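Local coordinates for putative NADH-depentdent flavin oxidoreductase (Cupriavidus metallidurans, PDB 5OCS), which probably reduces activated alkenes with NAD(P)H as an FMN-dependent ene-reductase of the Old Yellow Enzyme family, at residues Met24-Ala29 against Thr35-Ile40; Ala88-Asn91 against Ala96-Ile99; Val228-Ser233 against His252-Arg257; Trp242-Thr247 against Val283-Arg288. One frame throughout, in Å; residues are numbered along the deposited sequence. Where two conformers were deposited one is given.

Interaction 1 of 4, residues Met24-Ala29 against Thr35-Ile40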
# COMPACT_ATOMS: atom_id res chain seq x y z
N MET D 24 -0.69 14.86 -3.28
CA MET D 24 -0.77 14.42 -4.64
C MET D 24 -2.23 14.14 -4.94
O MET D 24 -2.79 13.21 -4.39
CB MET D 24 0.06 13.16 -4.86
CG MET D 24 1.54 13.44 -4.93
SD MET D 24 2.52 11.92 -5.10
CE MET D 24 2.45 11.26 -3.45
N CYS D 25 -2.82 14.96 -5.82
CA CYS D 25 -4.22 14.78 -6.20
C CYS D 25 -4.48 13.38 -6.71
O CYS D 25 -3.69 12.85 -7.52
CB CYS D 25 -4.62 15.81 -7.28
SG CYS D 25 -4.66 17.47 -6.60
N GLN D 26 -5.58 12.78 -6.24
CA GLN D 26 -5.96 11.46 -6.64
C GLN D 26 -7.19 11.46 -7.55
O GLN D 26 -7.45 10.43 -8.17
CB GLN D 26 -6.24 10.57 -5.39
CG GLN D 26 -5.04 10.40 -4.49
CD GLN D 26 -3.93 9.72 -5.23
OE1 GLN D 26 -4.05 8.55 -5.62
NE2 GLN D 26 -2.85 10.45 -5.49
N TYR D 27 -7.95 12.56 -7.59
CA TYR D 27 -9.13 12.65 -8.49
C TYR D 27 -10.06 11.46 -8.30
O TYR D 27 -10.61 10.94 -9.25
CB TYR D 27 -8.68 12.75 -9.98
CG TYR D 27 -7.57 13.73 -10.19
CD1 TYR D 27 -7.85 15.08 -10.36
CD2 TYR D 27 -6.23 13.31 -10.26
CE1 TYR D 27 -6.81 16.02 -10.52
CE2 TYR D 27 -5.19 14.23 -10.44
CZ TYR D 27 -5.51 15.58 -10.57
OH TYR D 27 -4.51 16.51 -10.74
N SER D 28 -10.22 11.00 -7.06
CA SER D 28 -10.93 9.75 -6.75
C SER D 28 -12.02 9.92 -5.68
O SER D 28 -12.37 8.96 -4.98
CB SER D 28 -9.90 8.70 -6.29
OG SER D 28 -9.05 8.37 -7.36
N ALA D 29 -12.50 11.15 -5.48
CA ALA D 29 -13.56 11.44 -4.54
C ALA D 29 -14.91 11.54 -5.28
O ALA D 29 -14.95 11.67 -6.52
CB ALA D 29 -13.26 12.73 -3.77
N THR D 35 -13.19 7.99 -0.81
CA THR D 35 -13.70 6.67 -1.20
C THR D 35 -12.76 5.59 -0.71
O THR D 35 -11.77 5.87 -0.04
CB THR D 35 -13.86 6.56 -2.73
OG1 THR D 35 -12.56 6.67 -3.35
CG2 THR D 35 -14.74 7.68 -3.24
N ASP D 36 -13.06 4.35 -1.07
CA ASP D 36 -12.19 3.25 -0.70
C ASP D 36 -10.77 3.45 -1.23
O ASP D 36 -9.81 3.01 -0.60
CB ASP D 36 -12.76 1.88 -1.15
CG ASP D 36 -13.10 1.77 -2.68
OD1 ASP D 36 -12.78 2.66 -3.54
OD2 ASP D 36 -13.73 0.71 -3.05
N TRP D 37 -10.64 4.15 -2.35
CA TRP D 37 -9.30 4.44 -2.88
C TRP D 37 -8.46 5.17 -1.84
O TRP D 37 -7.26 4.86 -1.68
CB TRP D 37 -9.38 5.30 -4.14
CG TRP D 37 -8.00 5.68 -4.61
CD1 TRP D 37 -7.38 6.88 -4.45
CD2 TRP D 37 -7.04 4.81 -5.17
NE1 TRP D 37 -6.11 6.82 -4.93
CE2 TRP D 37 -5.87 5.55 -5.37
CE3 TRP D 37 -7.05 3.47 -5.55
CZ2 TRP D 37 -4.75 5.01 -5.93
CZ3 TRP D 37 -5.93 2.94 -6.14
CH2 TRP D 37 -4.79 3.69 -6.31
N HIS D 38 -9.03 6.17 -1.17
CA HIS D 38 -8.28 6.95 -0.21
C HIS D 38 -7.83 6.13 0.96
O HIS D 38 -6.72 6.33 1.46
CB HIS D 38 -9.03 8.17 0.27
CG HIS D 38 -9.25 9.18 -0.80
ND1 HIS D 38 -10.34 9.14 -1.63
CD2 HIS D 38 -8.48 10.19 -1.24
CE1 HIS D 38 -10.24 10.10 -2.53
NE2 HIS D 38 -9.13 10.77 -2.29
N MET D 39 -8.65 5.20 1.41
CA MET D 39 -8.23 4.21 2.41
C MET D 39 -6.97 3.45 1.99
O MET D 39 -5.98 3.35 2.72
CB MET D 39 -9.38 3.21 2.66
CG MET D 39 -9.08 2.13 3.67
SD MET D 39 -8.88 2.79 5.33
CE MET D 39 -10.59 3.18 5.74
N ILE D 40 -7.02 2.88 0.80
CA ILE D 40 -5.89 2.08 0.26
C ILE D 40 -4.64 2.94 0.03
O ILE D 40 -3.51 2.60 0.47
CB ILE D 40 -6.30 1.42 -1.09
CG1 ILE D 40 -7.49 0.47 -0.84
CG2 ILE D 40 -5.10 0.70 -1.70
CD1 ILE D 40 -8.19 -0.11 -2.06
O HOH W 1 -9.39 12.70 -4.68
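The indole of Trp-37 reaches the amide of Gln-26 because its CG stands anti to the backbone N (chi1 176°), while the glutamine chain bends at chi2 (-61°) and turns its amide to meet the ring at the edge. Trp-37 NE1 donates to Gln-26 OE1 at 2.8 Å, with an N-H...O angle of 155°. The oxygen receives it on a lone pair in the carbonyl plane, and amide and indole lie almost coplanar. The other end of the amide is fixed too, since Gln-26 NE2 bonds to Met-24 O at 3.0 Å, which settles which way round the group sits.

Ser-28 fills the middle of the contact. Its CB lies 3.6 Å from Trp-37 CD1, and its OG sits over one face of the indole while donating to Gln-26 O at 2.7 Å. Beyond it, Thr-35 OG1 donates to Ser-28 O at 2.8 Å, nearly along the C=O axis. A water bridges Ser-28 N and His-38 NE2, 3.0 Å from the former. Gln-350 and Tyr-351 of the second subunit pack against Trp-37, and that Gln-350 also bonds to Ser-28 OG.

Thr-35 N donates to His-38 ND1 at 3.2 Å, and Thr-35 OG1 accepts a weak bond from Trp-37 N. This is a capping box at the start of helix 36-46, tied to the loop that follows the first barrel strand of a TIM barrel and carries Cys-25 of the FMN site.

Interaction 2 of 4, residues Ala88-Asn91 against Ala96-Ile99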
# COMPACT_ATOMS: atom_id res chain seq x y z
N ALA D 88 -8.48 4.60 10.32
CA ALA D 88 -7.69 3.44 9.91
C ALA D 88 -6.20 3.78 9.99
O ALA D 88 -5.37 3.00 10.47
CB ALA D 88 -8.02 3.08 8.51
N VAL D 89 -5.85 4.94 9.48
CA VAL D 89 -4.47 5.40 9.64
C VAL D 89 -4.04 5.40 11.09
O VAL D 89 -2.96 4.87 11.43
CB VAL D 89 -4.23 6.76 8.97
CG1 VAL D 89 -2.88 7.37 9.39
CG2 VAL D 89 -4.33 6.63 7.46
N ARG D 90 -4.82 6.02 11.96
CA ARG D 90 -4.48 6.07 13.37
C ARG D 90 -4.37 4.72 14.09
O ARG D 90 -3.57 4.57 15.04
CB ARG D 90 -5.43 6.99 14.15
CG ARG D 90 -5.56 8.42 13.65
CD ARG D 90 -4.27 9.13 13.36
NE ARG D 90 -4.50 10.58 13.12
CZ ARG D 90 -3.50 11.46 12.97
NH1 ARG D 90 -2.23 11.04 12.94
NH2 ARG D 90 -3.76 12.75 12.83
N ASN D 91 -5.12 3.75 13.62
CA ASN D 91 -5.01 2.39 14.15
C ASN D 91 -3.70 1.73 13.86
O ASN D 91 -3.33 0.83 14.59
CB ASN D 91 -6.17 1.52 13.59
CG ASN D 91 -7.43 1.67 14.38
OD1 ASN D 91 -7.39 1.97 15.57
ND2 ASN D 91 -8.56 1.39 13.74
N ALA D 96 2.80 11.69 11.16
CA ALA D 96 2.09 12.95 11.30
C ALA D 96 1.25 13.17 10.07
O ALA D 96 1.76 13.03 8.97
CB ALA D 96 3.09 14.11 11.42
N VAL D 97 -0.02 13.44 10.27
CA VAL D 97 -0.99 13.59 9.19
C VAL D 97 -1.40 15.03 9.12
O VAL D 97 -1.95 15.55 10.07
CB VAL D 97 -2.17 12.63 9.36
CG1 VAL D 97 -3.13 12.80 8.21
CG2 VAL D 97 -1.66 11.20 9.38
N THR D 98 -1.20 15.65 7.96
CA THR D 98 -1.55 17.04 7.70
C THR D 98 -2.34 17.10 6.40
O THR D 98 -2.44 16.10 5.67
CB THR D 98 -0.29 17.93 7.61
OG1 THR D 98 0.56 17.50 6.52
CG2 THR D 98 0.50 17.80 8.95
N ILE D 99 -2.86 18.27 6.06
CA ILE D 99 -3.73 18.38 4.90
C ILE D 99 -3.48 19.68 4.15
O ILE D 99 -3.24 20.72 4.76
CB ILE D 99 -5.22 18.25 5.28
CG1 ILE D 99 -6.10 18.04 4.05
CG2 ILE D 99 -5.71 19.43 6.17
CD1 ILE D 99 -7.45 17.47 4.41
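Arg-90 and Val-97, which touch one another, also share a polar partner: Glu-173 OE1 is gripped by Arg-90 NH1 in a salt bridge and by the backbone N of Val-97 in a hydrogen bond. One carboxylate oxygen thus links the end of helix 76-92 to the beginning of strand 96-102, and the salt bridge holds Arg-90 NH1 at the carboxylate, beside Val-97.

That guanidinium presents a face to Val-97. The CG2 methyl comes within 3.6 Å of Arg-90 NH1, and CB is 3.8 Å from Arg-90 NH2, so that the branch point of the valine spans the two terminal nitrogens. Arg-90 arrives there by bending early, at chi2 (-47°), before running out straight from CG; its first bond points neither at the strand nor away from it, yet its end comes in over Val-97.

The same CG2 methyl serves a second neighbour. Val-89 CG1 meets it tip to tip at 4.0 Å, the two valines reaching for each other from helix and strand. Ile-55 of the adjacent strand 52-59 and Leu-86, a turn earlier on the helix, pack around Val-97 as well and extend this apolar layer.

Arg-90 with Glu-173 is a local feature at the margin of the contact. The arrangement joins the helix and second strand of a right-handed beta-alpha-beta crossover, with hydrophobic residues between the strands and the outer helix, as in a TIM barrel.

Interaction 3 of 4, residues Val228-Ser233 against His252-Arg257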
# COMPACT_ATOMS: atom_id res chain seq x y z
N VAL D 228 0.57 25.61 10.91
CA VAL D 228 -0.08 26.01 9.69
C VAL D 228 1.02 26.69 8.87
O VAL D 228 1.82 27.49 9.41
CB VAL D 228 -1.23 26.99 9.94
CG1 VAL D 228 -1.82 27.53 8.62
CG2 VAL D 228 -2.28 26.37 10.79
N TRP D 229 1.04 26.39 7.58
CA TRP D 229 2.05 26.95 6.69
C TRP D 229 1.47 27.15 5.29
O TRP D 229 0.28 26.91 5.07
CB TRP D 229 3.32 26.09 6.70
CG TRP D 229 3.20 24.74 6.05
CD1 TRP D 229 3.46 24.41 4.76
CD2 TRP D 229 2.80 23.52 6.69
NE1 TRP D 229 3.24 23.07 4.55
CE2 TRP D 229 2.84 22.51 5.73
CE3 TRP D 229 2.38 23.21 7.98
CZ2 TRP D 229 2.50 21.19 6.03
CZ3 TRP D 229 2.07 21.90 8.27
CH2 TRP D 229 2.09 20.92 7.31
N MET D 230 2.29 27.65 4.38
CA MET D 230 1.85 27.85 3.00
C MET D 230 2.79 27.19 2.02
O MET D 230 4.02 27.17 2.21
CB MET D 230 1.74 29.35 2.66
CG MET D 230 1.04 29.65 1.34
SD MET D 230 0.83 31.43 1.04
CE MET D 230 -0.43 31.78 2.23
N ARG D 231 2.19 26.75 0.91
CA ARG D 231 2.90 26.24 -0.24
C ARG D 231 3.05 27.38 -1.22
O ARG D 231 2.06 28.00 -1.55
CB ARG D 231 2.07 25.13 -0.89
CG ARG D 231 2.66 24.50 -2.14
CD ARG D 231 3.95 23.73 -1.86
NE ARG D 231 4.20 22.76 -2.93
CZ ARG D 231 3.67 21.53 -3.03
NH1 ARG D 231 2.94 21.03 -2.06
NH2 ARG D 231 3.96 20.80 -4.09
N VAL D 232 4.29 27.64 -1.67
CA VAL D 232 4.57 28.79 -2.54
C VAL D 232 5.38 28.34 -3.74
O VAL D 232 6.29 27.53 -3.60
CB VAL D 232 5.37 29.88 -1.80
CG1 VAL D 232 5.64 31.08 -2.71
CG2 VAL D 232 4.63 30.35 -0.53
N SER D 233 5.03 28.85 -4.93
CA SER D 233 5.87 28.60 -6.10
C SER D 233 7.10 29.48 -6.07
O SER D 233 6.94 30.67 -5.91
CB SER D 233 5.09 28.93 -7.37
OG SER D 233 5.95 28.73 -8.48
N HIS D 252 8.93 36.07 4.31
CA HIS D 252 9.12 36.98 5.48
C HIS D 252 7.78 37.31 6.16
O HIS D 252 7.67 37.30 7.41
CB HIS D 252 9.86 38.32 5.12
CG HIS D 252 11.34 38.17 4.88
ND1 HIS D 252 12.22 37.80 5.86
CD2 HIS D 252 12.08 38.39 3.78
CE1 HIS D 252 13.45 37.77 5.37
NE2 HIS D 252 13.39 38.11 4.10
N GLU D 253 6.76 37.63 5.38
CA GLU D 253 5.45 37.90 5.94
C GLU D 253 4.86 36.71 6.63
O GLU D 253 4.31 36.85 7.73
CB GLU D 253 4.48 38.41 4.90
CG GLU D 253 4.69 39.86 4.53
CD GLU D 253 4.44 40.80 5.70
OE1 GLU D 253 3.58 40.54 6.56
OE2 GLU D 253 5.15 41.80 5.76
N LEU D 254 5.01 35.53 6.02
CA LEU D 254 4.51 34.29 6.64
C LEU D 254 5.16 34.08 8.02
O LEU D 254 4.47 33.80 9.00
CB LEU D 254 4.79 33.09 5.74
CG LEU D 254 3.90 33.08 4.49
CD1 LEU D 254 4.43 32.13 3.44
CD2 LEU D 254 2.49 32.71 4.87
N LYS D 255 6.47 34.27 8.08
CA LYS D 255 7.18 34.14 9.36
C LYS D 255 6.66 35.12 10.42
O LYS D 255 6.41 34.73 11.56
CB LYS D 255 8.67 34.32 9.15
CG LYS D 255 9.47 34.19 10.42
CD LYS D 255 10.94 34.02 10.14
CE LYS D 255 11.73 33.94 11.44
NZ LYS D 255 13.07 33.36 11.14
N ALA D 256 6.47 36.37 10.05
CA ALA D 256 5.96 37.39 10.97
C ALA D 256 4.53 37.12 11.40
O ALA D 256 4.12 37.50 12.50
CB ALA D 256 6.03 38.77 10.32
N ARG D 257 3.77 36.42 10.57
CA ARG D 257 2.41 36.08 10.91
C ARG D 257 2.26 34.69 11.54
O ARG D 257 1.18 34.21 11.67
CB ARG D 257 1.53 36.23 9.66
CG ARG D 257 1.37 37.70 9.25
CD ARG D 257 0.80 37.83 7.87
NE ARG D 257 1.02 39.17 7.30
CZ ARG D 257 0.07 39.99 6.85
NH1 ARG D 257 -1.21 39.66 6.87
NH2 ARG D 257 0.42 41.16 6.33
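Leu-254 and Met-230 make the tight part of this contact, with the forked end of the leucine set against the methionine from base to tip. Met-230 CB lies 3.9 Å from Leu-254 CD1 and 4.1 Å from Leu-254 CD2. The methionine runs extended as far as its sulfur and then turns at chi3 (-72°), which brings Met-230 CE round to within 4.0 Å of Leu-254 CD2. The two side chains cross at roughly a right angle; both leucine methyls meet CB, and CD2 meets CE as well. Val-232 is held more loosely: its CG2 is 4.4 Å from Leu-254 CD1, and Thr-247 and Leu-250, earlier on the same helix, also touch it.

These residues belong to the beta-alpha-beta unit formed by strand 228-233, helix 244-256 and strand 262-265, and lie in the layer between the barrel wall and its outer helices. Strand alternation gives Arg-231 the reverse direction; it belongs to the FMN site and forms a salt bridge with Glu-176.

The solvent side of the helix carries His-252, Lys-255 and Ala-256. At the helix end, toward helix 204-221, Arg-257 grips Glu-253 OE1 side-on with two nitrogens, NE at 3.0 Å and NH2 at 3.2 Å. The oxygen lies in the guanidinium plane and offers its anti lone pair to Arg-257 NE, whereas Arg-257 NH2 approaches from above the carboxylate plane. Asp-216 binds the remaining nitrogen, Arg-257 NH1, from helix 204-221.

Interaction 4 of 4, residues Trp242-Thr247 against Val283-Arg288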
# COMPACT_ATOMS: atom_id res chain seq x y z
N TRP D 242 4.97 36.09 -11.00
CA TRP D 242 5.54 35.80 -9.69
C TRP D 242 7.02 35.49 -9.89
O TRP D 242 7.42 35.00 -10.96
CB TRP D 242 4.79 34.62 -9.06
CG TRP D 242 5.10 34.38 -7.65
CD1 TRP D 242 5.65 33.26 -7.12
CD2 TRP D 242 4.90 35.28 -6.54
NE1 TRP D 242 5.79 33.40 -5.77
CE2 TRP D 242 5.37 34.63 -5.38
CE3 TRP D 242 4.39 36.58 -6.42
CZ2 TRP D 242 5.32 35.20 -4.12
CZ3 TRP D 242 4.34 37.16 -5.16
CH2 TRP D 242 4.79 36.46 -4.03
N ASP D 243 7.83 35.86 -8.91
CA ASP D 243 9.26 35.67 -8.98
C ASP D 243 9.85 35.37 -7.61
O ASP D 243 9.13 35.37 -6.58
CB ASP D 243 9.95 36.88 -9.68
CG ASP D 243 9.71 38.19 -8.96
OD1 ASP D 243 9.27 38.20 -7.79
OD2 ASP D 243 9.95 39.25 -9.59
N ILE D 244 11.12 35.02 -7.61
CA ILE D 244 11.82 34.58 -6.38
C ILE D 244 11.83 35.71 -5.34
O ILE D 244 11.73 35.47 -4.14
CB ILE D 244 13.24 34.04 -6.70
CG1 ILE D 244 13.90 33.40 -5.47
CG2 ILE D 244 14.17 35.13 -7.22
CD1 ILE D 244 13.15 32.26 -4.82
N GLU D 245 11.92 36.96 -5.81
CA GLU D 245 11.78 38.09 -4.90
C GLU D 245 10.42 38.14 -4.19
O GLU D 245 10.35 38.38 -2.97
CB GLU D 245 12.02 39.40 -5.64
CG GLU D 245 13.46 39.52 -6.13
CD GLU D 245 13.71 38.93 -7.52
OE1 GLU D 245 12.81 38.30 -8.14
OE2 GLU D 245 14.84 39.13 -8.03
N GLY D 246 9.36 37.91 -4.94
CA GLY D 246 8.06 37.81 -4.33
C GLY D 246 8.00 36.69 -3.29
O GLY D 246 7.45 36.87 -2.20
N THR D 247 8.50 35.52 -3.67
CA THR D 247 8.55 34.39 -2.75
C THR D 247 9.24 34.74 -1.43
O THR D 247 8.76 34.35 -0.36
CB THR D 247 9.26 33.20 -3.42
OG1 THR D 247 8.46 32.85 -4.53
CG2 THR D 247 9.36 32.01 -2.53
N VAL D 283 17.91 22.25 -5.28
CA VAL D 283 16.70 23.08 -5.04
C VAL D 283 17.17 24.51 -4.71
O VAL D 283 17.13 24.96 -3.57
CB VAL D 283 15.78 22.42 -3.97
CG1 VAL D 283 15.14 21.19 -4.61
CG2 VAL D 283 16.53 21.99 -2.70
N PRO D 284 17.66 25.22 -5.73
CA PRO D 284 18.29 26.51 -5.43
C PRO D 284 17.38 27.59 -4.80
O PRO D 284 17.83 28.46 -3.99
CB PRO D 284 18.84 26.97 -6.81
CG PRO D 284 18.08 26.19 -7.80
CD PRO D 284 17.76 24.87 -7.15
N TYR D 285 16.10 27.55 -5.17
CA TYR D 285 15.19 28.54 -4.69
C TYR D 285 14.87 28.25 -3.22
O TYR D 285 14.84 29.15 -2.41
CB TYR D 285 13.94 28.59 -5.53
CG TYR D 285 14.24 28.93 -6.98
CD1 TYR D 285 15.02 30.06 -7.31
CD2 TYR D 285 13.76 28.13 -8.02
CE1 TYR D 285 15.27 30.39 -8.65
CE2 TYR D 285 14.03 28.44 -9.35
CZ TYR D 285 14.75 29.60 -9.66
OH TYR D 285 15.04 29.90 -10.99
N ALA D 286 14.67 26.98 -2.90
CA ALA D 286 14.41 26.57 -1.51
C ALA D 286 15.65 26.93 -0.66
O ALA D 286 15.52 27.45 0.44
CB ALA D 286 14.11 25.08 -1.43
N GLN D 287 16.83 26.71 -1.22
CA GLN D 287 18.09 27.03 -0.53
C GLN D 287 18.15 28.50 -0.13
O GLN D 287 18.53 28.88 1.01
CB GLN D 287 19.29 26.61 -1.39
CG GLN D 287 20.67 26.72 -0.73
CD GLN D 287 21.22 28.14 -0.63
OE1 GLN D 287 20.86 29.03 -1.40
NE2 GLN D 287 22.04 28.38 0.38
N ARG D 288 17.77 29.35 -1.07
CA ARG D 288 17.82 30.77 -0.83
C ARG D 288 16.75 31.19 0.17
O ARG D 288 17.02 31.99 1.03
CB ARG D 288 17.65 31.53 -2.12
CG ARG D 288 17.76 33.04 -1.91
CD ARG D 288 17.75 33.69 -3.26
NE ARG D 288 17.65 35.14 -3.16
CZ ARG D 288 17.49 35.94 -4.21
NH1 ARG D 288 17.45 35.42 -5.42
NH2 ARG D 288 17.39 37.25 -4.02
O HOH W 2 16.85 37.91 -6.92
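Two neighbouring outer helices of the TIM barrel, 244-256 and 284-293, meet near their N-terminal ends, and Ile-244 makes the direct side-chain contacts between these two segments. Its CG1 branch points across to the second helix, anti to the backbone N (chi1 -172°), and carries CD1 to 3.8 Å from both Tyr-285 CD1 and Tyr-285 CB. The methyl thus rests at the junction of the tyrosine ring and its stem, approaching the ring at a slant. The other branch, Ile-244 CG2, lies 3.8 Å from Arg-288 NH1. One side chain therefore wedges between two residues almost a helical turn apart.

Arg-288 is extended from CG to NE, long enough to bring NH1 past the isoleucine to the polar rim. There a water accepts from Arg-288 NH1 at 3.0 Å, in the plane of the guanidinium, and donates to Glu-245 OE2 at 2.6 Å, linking the opposite charges of the two helices indirectly. Arg-288 NE makes a direct salt bridge with Glu-292 of its own helix.

The start of helix 244-256 is capped from within its own segment. Asp-243 is the N-cap, its OD1 accepting from Gly-246 N at 2.9 Å with an N-H...O angle of 158°. Gly-246 CA lies 3.5 Å above one face of the Trp-242 ring, toward the rim, and the loop before the helix is thus folded against its first turn.

Partly exposed, apolar at its centre and bridged by water at its margin, this is a helix-helix contact in the outer ring of a beta/alpha barrel.

Interactions 2 and 3 are buried contacts that each press an outer helix onto the strand wall of the same barrel; interaction 3 is purely apolar across its segments, whereas interaction 2 adds the guanidinium face of an exposed arginine. They touch where Thr-98 OG1 lies 3.8 Å from Trp-229 CH2. Interaction 4 is at the surface, helix against helix; it shares helix 244-256 with interaction 3, and water mediates its polar link. Interaction 1, also buried, differs in relying on hydrogen bonds between a loop and a helix start. It touches interaction 2 through Met-39 and Ala-88, and both lie against the second subunit, whereas interactions 3 and 4 have no neighbour there. The centres of interactions 1 and 4 are about 32 Å apart.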